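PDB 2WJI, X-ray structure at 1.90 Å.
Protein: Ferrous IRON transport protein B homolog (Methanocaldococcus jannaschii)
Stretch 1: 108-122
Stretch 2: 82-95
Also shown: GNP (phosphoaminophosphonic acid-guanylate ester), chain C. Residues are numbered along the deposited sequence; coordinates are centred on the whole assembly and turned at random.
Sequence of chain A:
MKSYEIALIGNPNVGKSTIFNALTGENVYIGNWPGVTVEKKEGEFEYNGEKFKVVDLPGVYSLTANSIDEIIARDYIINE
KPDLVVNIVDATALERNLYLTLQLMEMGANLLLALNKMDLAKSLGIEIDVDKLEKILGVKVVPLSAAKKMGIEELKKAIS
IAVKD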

# COMPACT_ATOMS: atom_id res chain seq x y z
N GLY A 108 -6.44 -12.72 -6.98
CA GLY A 108 -5.50 -12.66 -8.09
C GLY A 108 -4.87 -11.30 -8.32
O GLY A 108 -4.34 -11.04 -9.39
N ALA A 109 -4.93 -10.42 -7.32
CA ALA A 109 -4.37 -9.09 -7.48
C ALA A 109 -2.85 -9.17 -7.60
O ALA A 109 -2.21 -9.95 -6.90
CB ALA A 109 -4.77 -8.21 -6.31
N ASN A 110 -2.28 -8.37 -8.51
CA ASN A 110 -0.84 -8.17 -8.57
C ASN A 110 -0.42 -7.34 -7.36
O ASN A 110 -0.72 -6.15 -7.28
CB ASN A 110 -0.44 -7.44 -9.85
CG ASN A 110 1.06 -7.43 -10.07
OD1 ASN A 110 1.78 -8.28 -9.55
ND2 ASN A 110 1.54 -6.47 -10.85
N LEU A 111 0.28 -7.96 -6.43
CA LEU A 111 0.39 -7.39 -5.09
C LEU A 111 1.81 -7.04 -4.69
O LEU A 111 2.77 -7.69 -5.11
CB LEU A 111 -0.21 -8.37 -4.09
CG LEU A 111 -0.49 -7.88 -2.67
CD1 LEU A 111 -1.53 -6.76 -2.68
CD2 LEU A 111 -0.96 -9.04 -1.82
N LEU A 112 1.92 -6.00 -3.87
CA LEU A 112 3.19 -5.56 -3.30
C LEU A 112 2.91 -5.05 -1.89
O LEU A 112 1.98 -4.28 -1.67
CB LEU A 112 3.80 -4.43 -4.13
CG LEU A 112 5.01 -3.75 -3.49
CD1 LEU A 112 6.09 -4.77 -3.22
CD2 LEU A 112 5.55 -2.63 -4.39
N LEU A 113 3.73 -5.49 -0.94
CA LEU A 113 3.49 -5.19 0.46
C LEU A 113 4.38 -4.05 0.94
O LEU A 113 5.60 -4.14 0.88
CB LEU A 113 3.75 -6.45 1.29
CG LEU A 113 2.69 -6.80 2.34
CD1 LEU A 113 1.32 -6.72 1.71
CD2 LEU A 113 2.94 -8.19 2.90
N ALA A 114 3.75 -2.97 1.41
CA ALA A 114 4.46 -1.87 2.03
C ALA A 114 4.28 -1.98 3.55
O ALA A 114 3.18 -1.80 4.07
CB ALA A 114 3.95 -0.54 1.51
N LEU A 115 5.38 -2.27 4.23
CA LEU A 115 5.39 -2.57 5.65
C LEU A 115 5.78 -1.30 6.41
O LEU A 115 6.97 -0.98 6.55
CB LEU A 115 6.38 -3.70 5.92
CG LEU A 115 6.53 -4.27 7.33
CD1 LEU A 115 5.26 -4.98 7.78
CD2 LEU A 115 7.70 -5.23 7.34
N ASN A 116 4.76 -0.58 6.86
CA ASN A 116 4.91 0.74 7.43
C ASN A 116 5.10 0.73 8.95
O ASN A 116 4.94 -0.29 9.61
CB ASN A 116 3.70 1.60 7.06
CG ASN A 116 3.98 3.08 7.17
OD1 ASN A 116 5.11 3.52 6.99
ND2 ASN A 116 2.94 3.87 7.44
N LYS A 117 5.47 1.89 9.48
CA LYS A 117 5.67 2.09 10.91
C LYS A 117 6.82 1.25 11.46
O LYS A 117 6.76 0.77 12.60
CB LYS A 117 4.36 1.82 11.68
CG LYS A 117 3.18 2.64 11.16
CD LYS A 117 1.98 2.58 12.12
CE LYS A 117 0.87 3.49 11.63
NZ LYS A 117 -0.23 3.63 12.63
N MET A 118 7.86 1.07 10.66
CA MET A 118 9.01 0.28 11.09
C MET A 118 9.70 0.95 12.27
O MET A 118 10.30 0.28 13.11
CB MET A 118 10.01 0.07 9.95
CG MET A 118 9.53 -0.87 8.85
SD MET A 118 9.46 -2.61 9.36
CE MET A 118 11.21 -2.99 9.48
N ASP A 119 9.61 2.27 12.33
CA ASP A 119 10.19 3.01 13.45
C ASP A 119 9.45 2.69 14.76
O ASP A 119 10.07 2.59 15.82
CB ASP A 119 10.15 4.52 13.18
CG ASP A 119 8.73 5.05 13.04
OD1 ASP A 119 8.37 5.99 13.78
OD2 ASP A 119 7.97 4.53 12.20
N LEU A 120 8.14 2.53 14.68
CA LEU A 120 7.36 2.15 15.86
C LEU A 120 7.75 0.75 16.31
O LEU A 120 8.01 0.52 17.50
CB LEU A 120 5.85 2.25 15.58
CG LEU A 120 4.91 2.20 16.79
CD1 LEU A 120 5.32 3.24 17.82
CD2 LEU A 120 3.45 2.38 16.37
N ALA A 121 7.81 -0.19 15.37
CA ALA A 121 8.24 -1.55 15.69
C ALA A 121 9.59 -1.54 16.39
O ALA A 121 9.76 -2.18 17.43
CB ALA A 121 8.30 -2.39 14.43
N LYS A 122 10.54 -0.82 15.82
CA LYS A 122 11.88 -0.73 16.40
C LYS A 122 11.85 -0.25 17.85
O LYS A 122 12.48 -0.85 18.72
CB LYS A 122 12.74 0.21 15.55
CG LYS A 122 14.14 0.45 16.09
CD LYS A 122 14.67 1.79 15.62
CE LYS A 122 14.03 2.95 16.39
NZ LYS A 122 12.65 3.32 15.93
PG GNP C . -7.48 5.98 7.46
O1G GNP C . -7.62 6.64 6.12
O2G GNP C . -7.81 4.50 7.44
O3G GNP C . -8.40 6.81 8.32
N3B GNP C . -5.99 6.15 8.02
PB GNP C . -4.62 6.10 7.19
O1B GNP C . -4.33 4.71 6.78
O2B GNP C . -4.70 7.08 6.10
O3A GNP C . -3.47 6.54 8.12
PA GNP C . -2.76 7.92 8.15
O1A GNP C . -1.73 7.95 7.08
O2A GNP C . -3.72 9.04 8.18
O5' GNP C . -1.98 7.92 9.51
C5' GNP C . -2.53 7.24 10.64
C4' GNP C . -1.67 7.50 11.86
O4' GNP C . -0.46 6.69 11.81
C3' GNP C . -1.21 8.94 12.02
O3' GNP C . -1.13 9.26 13.41
C2' GNP C . 0.18 8.91 11.42
O2' GNP C . 1.02 9.91 11.97
C1' GNP C . 0.66 7.55 11.88
N9 GNP C . 1.73 7.05 11.05
C8 GNP C . 1.75 7.00 9.67
N7 GNP C . 2.87 6.52 9.20
C5 GNP C . 3.64 6.23 10.33
C6 GNP C . 4.94 5.68 10.45
O6 GNP C . 5.71 5.33 9.54
N1 GNP C . 5.34 5.56 11.78
C2 GNP C . 4.58 5.92 12.87
N2 GNP C . 5.13 5.73 14.08
N3 GNP C . 3.35 6.43 12.77
C4 GNP C . 2.95 6.56 11.48
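Stretch 2 82-95: PDLVVNIVDATALE

Neighbouring parallel strands are held in register by a simple rule: alternate residues of one strand turn both N and O toward the other, while the residues between them send their side chains to the opposite face. Stretch 2 lies on stretch 1 in this way. Its strand, 84-90, runs parallel to strand 111-116, with a crossing angle of -27° and a closest axial approach of 4.6 Å.

Before the strand begins, a water links Pro82 O to Asn110 N, and Asp83 O accepts a hydrogen bond from Asn110 ND2 at 2.9 Å. Leu84, extended and with chi1 t, brings CD1 to 3.7 Å from Leu112 CB. The ladder then starts at Val85, whose N donates to Asn110 O (2.8 Å) and whose O accepts from Leu112 N (3.0 Å); its CG1 lies 3.7 Å from Leu111 CD1. Val86 turns to the other face, where CG1 meets Ala114 CB at 4.0 Å. Asn87 repeats the pattern, N to Leu112 O at 2.8 Å and O from Ala114 N at 2.9 Å. Ile88 again packs on Ala114, CG1 to CB 4.1 Å, while Val89 closes a third pair of bonds, N to Ala114 O and O from Asn116 N, both 2.8 Å; its CG2 presses against Leu115 CD1 at 3.4 Å.

At Asp90 the chain enters a type I turn that ends at Ala93. Asp90 OD2 forms a long salt bridge with Lys117 NZ (4.0 Å), also bridged by a water, and OD1 holds Thr92 N and OG1. Ala91 N adds a last rung to Asn116 O (2.9 Å), and its CB lies 4.1 Å from Ala121 CB. Thr92 CG2 reaches Leu120 CG at 3.9 Å. Beyond Ala93, the N-cap, Leu94 begins a helix and returns CD1 to Leu115 CD1 at 3.5 Å, whereas Glu95 makes no contact.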

# COMPACT_ATOMS: atom_id res chain seq x y z
N PRO A 82 -6.34 -2.58 -11.25
CA PRO A 82 -5.07 -1.85 -11.10
C PRO A 82 -3.89 -2.69 -11.57
O PRO A 82 -3.92 -3.91 -11.40
CB PRO A 82 -4.96 -1.64 -9.59
CG PRO A 82 -6.31 -1.80 -9.06
CD PRO A 82 -7.11 -2.64 -10.01
N ASP A 83 -2.88 -2.05 -12.16
CA ASP A 83 -1.64 -2.74 -12.53
C ASP A 83 -0.91 -3.27 -11.30
O ASP A 83 -0.23 -4.29 -11.35
CB ASP A 83 -0.72 -1.80 -13.31
CG ASP A 83 -1.31 -1.40 -14.66
OD1 ASP A 83 -1.64 -2.30 -15.46
OD2 ASP A 83 -1.43 -0.18 -14.92
N LEU A 84 -1.06 -2.57 -10.18
CA LEU A 84 -0.44 -3.01 -8.93
C LEU A 84 -1.31 -2.61 -7.76
O LEU A 84 -1.82 -1.48 -7.71
CB LEU A 84 0.97 -2.41 -8.78
CG LEU A 84 1.74 -2.72 -7.48
CD1 LEU A 84 1.95 -4.21 -7.32
CD2 LEU A 84 3.09 -1.98 -7.40
N VAL A 85 -1.49 -3.52 -6.82
CA VAL A 85 -2.13 -3.18 -5.56
C VAL A 85 -1.04 -3.11 -4.50
O VAL A 85 -0.33 -4.09 -4.26
CB VAL A 85 -3.21 -4.21 -5.16
CG1 VAL A 85 -3.72 -3.95 -3.73
CG2 VAL A 85 -4.38 -4.18 -6.15
N VAL A 86 -0.87 -1.93 -3.91
CA VAL A 86 0.12 -1.75 -2.86
C VAL A 86 -0.59 -1.93 -1.52
O VAL A 86 -1.33 -1.05 -1.06
CB VAL A 86 0.81 -0.36 -2.93
CG1 VAL A 86 1.78 -0.20 -1.79
CG2 VAL A 86 1.55 -0.19 -4.26
N ASN A 87 -0.39 -3.09 -0.90
CA ASN A 87 -1.05 -3.40 0.36
C ASN A 87 -0.20 -2.85 1.50
O ASN A 87 0.89 -3.37 1.80
CB ASN A 87 -1.28 -4.91 0.47
CG ASN A 87 -1.98 -5.32 1.76
OD1 ASN A 87 -2.69 -4.53 2.40
ND2 ASN A 87 -1.78 -6.57 2.15
N ILE A 88 -0.70 -1.79 2.12
CA ILE A 88 0.02 -1.15 3.21
C ILE A 88 -0.36 -1.81 4.52
O ILE A 88 -1.55 -1.93 4.84
CB ILE A 88 -0.27 0.36 3.28
CG1 ILE A 88 0.22 1.03 1.99
CG2 ILE A 88 0.40 0.98 4.52
CD1 ILE A 88 -0.42 2.36 1.70
N VAL A 89 0.64 -2.27 5.25
CA VAL A 89 0.43 -2.99 6.50
C VAL A 89 1.22 -2.37 7.65
O VAL A 89 2.30 -1.81 7.44
CB VAL A 89 0.80 -4.48 6.34
CG1 VAL A 89 0.12 -5.08 5.11
CG2 VAL A 89 2.29 -4.65 6.24
N ASP A 90 0.66 -2.44 8.85
CA ASP A 90 1.30 -1.90 10.04
C ASP A 90 2.24 -2.95 10.61
O ASP A 90 1.80 -4.04 10.98
CB ASP A 90 0.23 -1.50 11.07
CG ASP A 90 0.81 -0.85 12.33
OD1 ASP A 90 2.05 -0.86 12.53
OD2 ASP A 90 0.01 -0.33 13.14
N ALA A 91 3.53 -2.62 10.67
CA ALA A 91 4.53 -3.55 11.18
C ALA A 91 4.25 -3.98 12.62
O ALA A 91 4.71 -5.04 13.04
CB ALA A 91 5.92 -2.95 11.09
N THR A 92 3.51 -3.16 13.36
CA THR A 92 3.23 -3.49 14.77
C THR A 92 1.91 -4.23 14.98
O THR A 92 1.51 -4.48 16.12
CB THR A 92 3.26 -2.24 15.68
OG1 THR A 92 2.17 -1.37 15.35
CG2 THR A 92 4.59 -1.50 15.53
N ALA A 93 1.21 -4.56 13.90
CA ALA A 93 -0.02 -5.34 14.01
C ALA A 93 -0.16 -6.26 12.81
O ALA A 93 -1.15 -6.22 12.08
CB ALA A 93 -1.23 -4.42 14.12
N LEU A 94 0.83 -7.12 12.62
CA LEU A 94 0.93 -7.90 11.39
C LEU A 94 -0.23 -8.88 11.22
O LEU A 94 -0.86 -8.91 10.17
CB LEU A 94 2.27 -8.63 11.32
CG LEU A 94 3.03 -8.43 10.02
CD1 LEU A 94 3.10 -6.94 9.72
CD2 LEU A 94 4.42 -9.03 10.11
N GLU A 95 -0.51 -9.67 12.26
CA GLU A 95 -1.55 -10.70 12.18
C GLU A 95 -2.89 -10.11 11.76
O GLU A 95 -3.56 -10.65 10.89
CB GLU A 95 -1.69 -11.45 13.51
CG GLU A 95 -2.67 -12.62 13.44
CD GLU A 95 -2.75 -13.43 14.74
OE1 GLU A 95 -2.57 -12.85 15.83
OE2 GLU A 95 -3.01 -14.65 14.65
O HOH W 1 -3.85 -6.66 -9.74
O HOH W 2 -0.34 2.05 14.61